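Local coordinates for beta-porphyranase A (Bacteroides plebeius, PDB 4AW7), which hydrolyses the red-seaweed polysaccharide porphyran, cutting the linkage between beta-D-galactose and alpha-L-galactose-6-sulfate and releasing mostly disaccharides, at residues Asn206-Thr210 with Arg211-Phe215; Glu255-Ser258 with Tyr259-Gly263. All blocks are in the same frame, centred on the assembly; numbering follows the deposited sequence. Where two conformers were deposited one is given.

Interaction 1 of 2, residues Asn206-Thr210 with Arg211-Phe215; sequences NYWNT and RMKMF. With K (potassium ion), chain F.
R211 lays the carbon part of its side chain across the ring of Y207, four residues earlier, and carries its tip to T210. Its backbone N donates to Y207 O at 2.9 Å, and CB stays close to the same carbonyl. With CG beside the backbone N (chi1 -83°) and a bend at chi2, the chain turns back over the tyrosine. CG passes 3.7 Å from Y207 CZ. CD then makes a CH-pi contact over the face, 3.9 Å from the ring centroid, and NE comes within 3.4 Å of Y207 CE2, where the guanidinium leaves the ring at its CD2/CE2 rim, the two planes 28° apart. At the tip, NH1 donates to T210 OG1 at 2.8 Å, with the oxygen in the guanidinium plane. OG1 in turn donates to N206 O, which also accepts from T210 N on the opposite face of its carbonyl plane. With an alanine in place of this arginine, T210 OG1 would probably lose its donor, and the tyrosine ring would lose the carbon cover on that face.

The pair occupies the junction of helices 206-210 and 212-219, with R211 at the N-cap position of the second; both belong to the beta-alpha-beta crossover joining parallel strands 189-195 and 225-233. Y207 OH binds a potassium ion lying at the ring edge, in its plane, and Y193 OH and Y197 O contribute to the same site.

W208 packs the other side of the junction. K213 CB sits over its five-membered ring, 3.8 Å from the centroid, and M212 CG approaches CZ3 to 3.5 Å. W208 NE1 hydrogen-bonds to Y481 OH on strand 469-484, while K213 runs on alongside N209 to a salt bridge between NZ and D217.

Interaction 2 of 2, residues Glu255-Ser258 with Tyr259-Gly263; sequences EAYS and YIKFG
Y257 and K261, one helical turn apart, run side by side in the same direction in the last turns of helix 245-262. The main-chain hydrogen bonds follow the i to i+4 pattern of an alpha helix. Y259 N reaches E255 O at 2.9 Å, I260 N reaches A256 O in a longer bond, and K261 N and F262 N donate to Y257 O and S258 O. G263 N still joins the pattern through Y259 O at 2.8 Å, but its positive phi of 88° takes the chain out of the helix. A side chain at these backbone angles would collide with the F262 carbonyl oxygen, so the turn out of the helix suits a glycine.

Carbon packing is modest. S258 CB lies at the edge of the F262 phenyl ring, in its plane, and K261 CG stands over the centre of one ring face; K266 makes a cation-pi contact with the same ring. On the neighbouring strand, 225-233, F226 packs against both S258 and F262. Separately, a ring carbon meets a backbone oxygen where F262 CD2 comes within 3.3 Å of S258 O.

Polar tips make the last group. The lysine chain bends at chi2 (71°) and then extends, bringing K261 CD 3.9 Å from Y257 OH and NZ 4.2 Å from it. Both tips turn to one atom, D217 OD1 on helix 212-219: the tyrosine hydroxyl hydrogen-bonds to it and NZ forms a salt bridge. Farther back, the buried E255 carboxylate is held by R307 through OE2 and by Y477 OH through OE1.

Two carboxylates, each meeting a tyrosine hydroxyl and at least one cation, are therefore likely to remain ionised, tying this helix laterally to its neighbours.

In the fold
Interactions 1 and 2 come in series along the chain, with centres about 14 Å apart, on consecutive crossovers of the parallel sheet: helices 206-210 and 212-219 precede strand 225-233, and helix 245-262 follows it. The two meet directly, K213 CE lying 3.4 Å from Y257 OH and W208 CZ2 lying 3.6 Å from Y257 CB. D217, on helix 212-219, joins them electrostatically by pairing with a lysine from each. Strand 469-484 touches both as well, so neighbouring helices of the catalytic barrel's outer layer are packed on each other and against a later beta-rich region. Interaction 1 also lies nearer the active site: the Y207 side chain is about 9 Å from that of the probable proton donor E146, whereas interaction 2 lies away from the annotated sites.

Interaction 1 of 2, residues Asn206-Thr210 with Arg211-Phe215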
loop_
_atom_site.group_PDB
_atom_site.type_symbol
_atom_site.label_atom_id
_atom_site.label_comp_id
_atom_site.label_asym_id
_atom_site.label_seq_id
_atom_site.Cartn_x
_atom_site.Cartn_y
_atom_site.Cartn_z
ATOM N N ASN A 206 -2.111 -4.966 -22.294
ATOM C CA ASN A 206 -0.882 -5.706 -22.631
ATOM C C ASN A 206 0.150 -5.588 -21.527
ATOM O O ASN A 206 0.902 -6.529 -21.264
ATOM C CB ASN A 206 -0.275 -5.223 -23.950
ATOM C CG ASN A 206 0.909 -6.066 -24.375
ATOM O OD1 ASN A 206 0.719 -7.216 -24.719
ATOM N ND2 ASN A 206 2.124 -5.517 -24.297
ATOM N N TYR A 207 0.203 -4.443 -20.871
ATOM C CA TYR A 207 1.187 -4.221 -19.822
ATOM C C TYR A 207 0.926 -5.182 -18.641
ATOM O O TYR A 207 1.826 -5.883 -18.202
ATOM C CB TYR A 207 1.238 -2.750 -19.404
ATOM C CG TYR A 207 2.382 -2.482 -18.471
ATOM C CD1 TYR A 207 2.283 -2.612 -17.094
ATOM C CD2 TYR A 207 3.613 -2.092 -18.994
ATOM C CE1 TYR A 207 3.366 -2.396 -16.288
ATOM C CE2 TYR A 207 4.694 -1.849 -18.169
ATOM C CZ TYR A 207 4.563 -1.995 -16.807
ATOM O OH TYR A 207 5.667 -1.792 -16.001
ATOM N N TRP A 208 -0.296 -5.211 -18.139
ATOM C CA TRP A 208 -0.701 -6.200 -17.162
ATOM C C TRP A 208 -0.269 -7.600 -17.640
ATOM O O TRP A 208 0.373 -8.343 -16.920
ATOM C CB TRP A 208 -2.222 -6.204 -16.972
ATOM C CG TRP A 208 -2.722 -7.408 -16.231
ATOM C CD1 TRP A 208 -3.340 -8.476 -16.777
ATOM C CD2 TRP A 208 -2.640 -7.671 -14.825
ATOM N NE1 TRP A 208 -3.635 -9.396 -15.822
ATOM C CE2 TRP A 208 -3.208 -8.929 -14.607
ATOM C CE3 TRP A 208 -2.138 -6.954 -13.727
ATOM C CZ2 TRP A 208 -3.282 -9.503 -13.345
ATOM C CZ3 TRP A 208 -2.236 -7.512 -12.478
ATOM C CH2 TRP A 208 -2.779 -8.794 -12.299
ATOM N N ASN A 209 -0.644 -7.969 -18.880
ATOM C CA ASN A 209 -0.410 -9.316 -19.331
ATOM C C ASN A 209 1.047 -9.703 -19.340
ATOM O O ASN A 209 1.390 -10.851 -18.987
ATOM C CB ASN A 209 -0.967 -9.543 -20.746
ATOM C CG ASN A 209 -2.467 -9.610 -20.809
ATOM O OD1 ASN A 209 -3.135 -9.904 -19.825
ATOM N ND2 ASN A 209 -3.021 -9.352 -22.004
ATOM N N THR A 210 1.921 -8.764 -19.676
ATOM C CA THR A 210 3.320 -9.077 -19.899
ATOM C C THR A 210 4.245 -8.728 -18.730
ATOM O O THR A 210 5.405 -9.114 -18.733
ATOM C CB THR A 210 3.815 -8.393 -21.198
ATOM O OG1 THR A 210 3.638 -6.972 -21.092
ATOM C CG2 THR A 210 3.089 -8.934 -22.420
ATOM N N ARG A 211 3.704 -8.029 -17.711
ATOM C CA ARG A 211 4.465 -7.685 -16.521
ATOM C C ARG A 211 3.868 -8.438 -15.331
ATOM O O ARG A 211 4.295 -9.541 -15.049
ATOM C CB ARG A 211 4.569 -6.152 -16.345
ATOM C CG ARG A 211 5.667 -5.484 -17.154
ATOM C CD ARG A 211 5.428 -5.455 -18.643
ATOM N NE ARG A 211 6.411 -4.598 -19.302
ATOM C CZ ARG A 211 6.500 -4.427 -20.609
ATOM N NH1 ARG A 211 5.727 -5.094 -21.431
ATOM N NH2 ARG A 211 7.352 -3.552 -21.089
ATOM N N MET A 212 2.877 -7.872 -14.639
ATOM C CA MET A 212 2.414 -8.498 -13.411
ATOM C C MET A 212 1.720 -9.828 -13.629
ATOM O O MET A 212 1.911 -10.730 -12.822
ATOM C CB MET A 212 1.549 -7.527 -12.591
ATOM C CG MET A 212 0.992 -8.094 -11.314
ATOM S SD MET A 212 2.205 -8.629 -10.063
ATOM C CE MET A 212 2.544 -7.070 -9.180
ATOM N N LYS A 213 0.907 -9.983 -14.662
ATOM C CA LYS A 213 0.297 -11.307 -14.901
ATOM C C LYS A 213 1.368 -12.348 -15.123
ATOM O O LYS A 213 1.308 -13.450 -14.553
ATOM C CB LYS A 213 -0.642 -11.279 -16.088
ATOM C CG LYS A 213 -1.445 -12.542 -16.204
ATOM C CD LYS A 213 -2.332 -12.595 -17.467
ATOM C CE LYS A 213 -2.972 -13.944 -17.675
ATOM N NZ LYS A 213 -1.964 -14.904 -18.142
ATOM N N MET A 214 2.366 -11.995 -15.944
ATOM C CA MET A 214 3.451 -12.911 -16.226
ATOM C C MET A 214 4.207 -13.269 -14.952
ATOM O O MET A 214 4.529 -14.437 -14.721
ATOM C CB MET A 214 4.365 -12.306 -17.289
ATOM C CG MET A 214 5.529 -13.213 -17.729
ATOM S SD MET A 214 7.003 -13.084 -16.737
ATOM C CE MET A 214 7.682 -11.536 -17.392
ATOM N N PHE A 215 4.445 -12.281 -14.081
ATOM C CA PHE A 215 5.086 -12.551 -12.802
ATOM C C PHE A 215 4.289 -13.511 -11.949
ATOM O O PHE A 215 4.834 -14.496 -11.405
ATOM C CB PHE A 215 5.344 -11.239 -12.042
ATOM C CG PHE A 215 6.081 -11.447 -10.770
ATOM C CD1 PHE A 215 7.441 -11.664 -10.777
ATOM C CD2 PHE A 215 5.415 -11.473 -9.536
ATOM C CE1 PHE A 215 8.126 -11.943 -9.611
ATOM C CE2 PHE A 215 6.108 -11.744 -8.373
ATOM C CZ PHE A 215 7.468 -11.987 -8.415
HETATM K K K F . 5.762 -2.424 -13.173
#

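Interaction 2 of 2, residues Glu255-Ser258 with Tyr259-Gly263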
loop_
_atom_site.group_PDB
_atom_site.type_symbol
_atom_site.label_atom_id
_atom_site.label_comp_id
_atom_site.label_asym_id
_atom_site.label_seq_id
_atom_site.Cartn_x
_atom_site.Cartn_y
_atom_site.Cartn_z
ATOM N N GLU A 255 -5.108 -8.779 -6.416
ATOM C CA GLU A 255 -5.912 -9.693 -5.594
ATOM C C GLU A 255 -6.835 -10.551 -6.454
ATOM O O GLU A 255 -6.964 -11.766 -6.240
ATOM C CB GLU A 255 -6.750 -8.890 -4.588
ATOM C CG GLU A 255 -5.952 -8.184 -3.525
ATOM C CD GLU A 255 -6.808 -7.363 -2.545
ATOM O OE1 GLU A 255 -8.056 -7.462 -2.594
ATOM O OE2 GLU A 255 -6.272 -6.638 -1.647
ATOM N N ALA A 256 -7.523 -9.906 -7.398
ATOM C CA ALA A 256 -8.506 -10.597 -8.226
ATOM C C ALA A 256 -7.856 -11.697 -9.049
ATOM O O ALA A 256 -8.414 -12.811 -9.136
ATOM C CB ALA A 256 -9.207 -9.580 -9.122
ATOM N N TYR A 257 -6.676 -11.446 -9.625
ATOM C CA TYR A 257 -6.011 -12.497 -10.391
ATOM C C TYR A 257 -5.418 -13.567 -9.496
ATOM O O TYR A 257 -5.483 -14.756 -9.828
ATOM C CB TYR A 257 -4.989 -11.917 -11.348
ATOM C CG TYR A 257 -4.448 -12.941 -12.307
ATOM C CD1 TYR A 257 -5.292 -13.584 -13.189
ATOM C CD2 TYR A 257 -3.105 -13.279 -12.310
ATOM C CE1 TYR A 257 -4.817 -14.557 -14.048
ATOM C CE2 TYR A 257 -2.594 -14.239 -13.173
ATOM C CZ TYR A 257 -3.462 -14.895 -14.025
ATOM O OH TYR A 257 -2.990 -15.861 -14.925
ATOM N N SER A 258 -4.885 -13.175 -8.346
ATOM C CA SER A 258 -4.389 -14.160 -7.411
ATOM C C SER A 258 -5.494 -15.129 -6.981
ATOM O O SER A 258 -5.259 -16.317 -6.910
ATOM C CB SER A 258 -3.776 -13.500 -6.190
ATOM O OG SER A 258 -2.665 -12.711 -6.544
ATOM N N TYR A 259 -6.690 -14.620 -6.735
ATOM C CA TYR A 259 -7.806 -15.490 -6.410
ATOM C C TYR A 259 -8.066 -16.510 -7.518
ATOM O O TYR A 259 -8.288 -17.703 -7.254
ATOM C CB TYR A 259 -9.035 -14.638 -6.196
ATOM C CG TYR A 259 -10.268 -15.449 -5.890
ATOM C CD1 TYR A 259 -10.466 -15.947 -4.633
ATOM C CD2 TYR A 259 -11.232 -15.713 -6.868
ATOM C CE1 TYR A 259 -11.617 -16.690 -4.315
ATOM C CE2 TYR A 259 -12.380 -16.446 -6.583
ATOM C CZ TYR A 259 -12.562 -16.936 -5.296
ATOM O OH TYR A 259 -13.713 -17.616 -4.998
ATOM N N ILE A 260 -8.090 -16.042 -8.747
ATOM C CA ILE A 260 -8.300 -16.935 -9.888
ATOM C C ILE A 260 -7.192 -17.969 -10.023
ATOM O O ILE A 260 -7.452 -19.158 -10.260
ATOM C CB ILE A 260 -8.473 -16.093 -11.183
ATOM C CG1 ILE A 260 -9.805 -15.364 -11.132
ATOM C CG2 ILE A 260 -8.347 -16.947 -12.471
ATOM C CD1 ILE A 260 -9.936 -14.309 -12.241
ATOM N N LYS A 261 -5.946 -17.549 -9.835
ATOM C CA LYS A 261 -4.808 -18.423 -10.056
ATOM C C LYS A 261 -4.626 -19.454 -8.933
ATOM O O LYS A 261 -4.270 -20.619 -9.185
ATOM C CB LYS A 261 -3.535 -17.593 -10.148
ATOM C CG LYS A 261 -2.376 -18.324 -10.674
ATOM C CD LYS A 261 -2.497 -18.611 -12.162
ATOM C CE LYS A 261 -1.215 -19.235 -12.626
ATOM N NZ LYS A 261 -1.313 -19.593 -14.011
ATOM N N PHE A 262 -4.785 -19.014 -7.690
ATOM C CA PHE A 262 -4.412 -19.793 -6.517
ATOM C C PHE A 262 -5.609 -20.294 -5.718
ATOM O O PHE A 262 -5.439 -21.149 -4.836
ATOM C CB PHE A 262 -3.486 -19.000 -5.583
ATOM C CG PHE A 262 -2.297 -18.422 -6.262
ATOM C CD1 PHE A 262 -1.311 -19.246 -6.758
ATOM C CD2 PHE A 262 -2.133 -17.054 -6.396
ATOM C CE1 PHE A 262 -0.215 -18.755 -7.406
ATOM C CE2 PHE A 262 -1.018 -16.554 -7.044
ATOM C CZ PHE A 262 -0.064 -17.404 -7.559
ATOM N N GLY A 263 -6.792 -19.734 -5.976
ATOM C CA GLY A 263 -7.979 -20.035 -5.190
ATOM C C GLY A 263 -8.150 -19.165 -3.974
ATOM O O GLY A 263 -9.138 -19.291 -3.260
#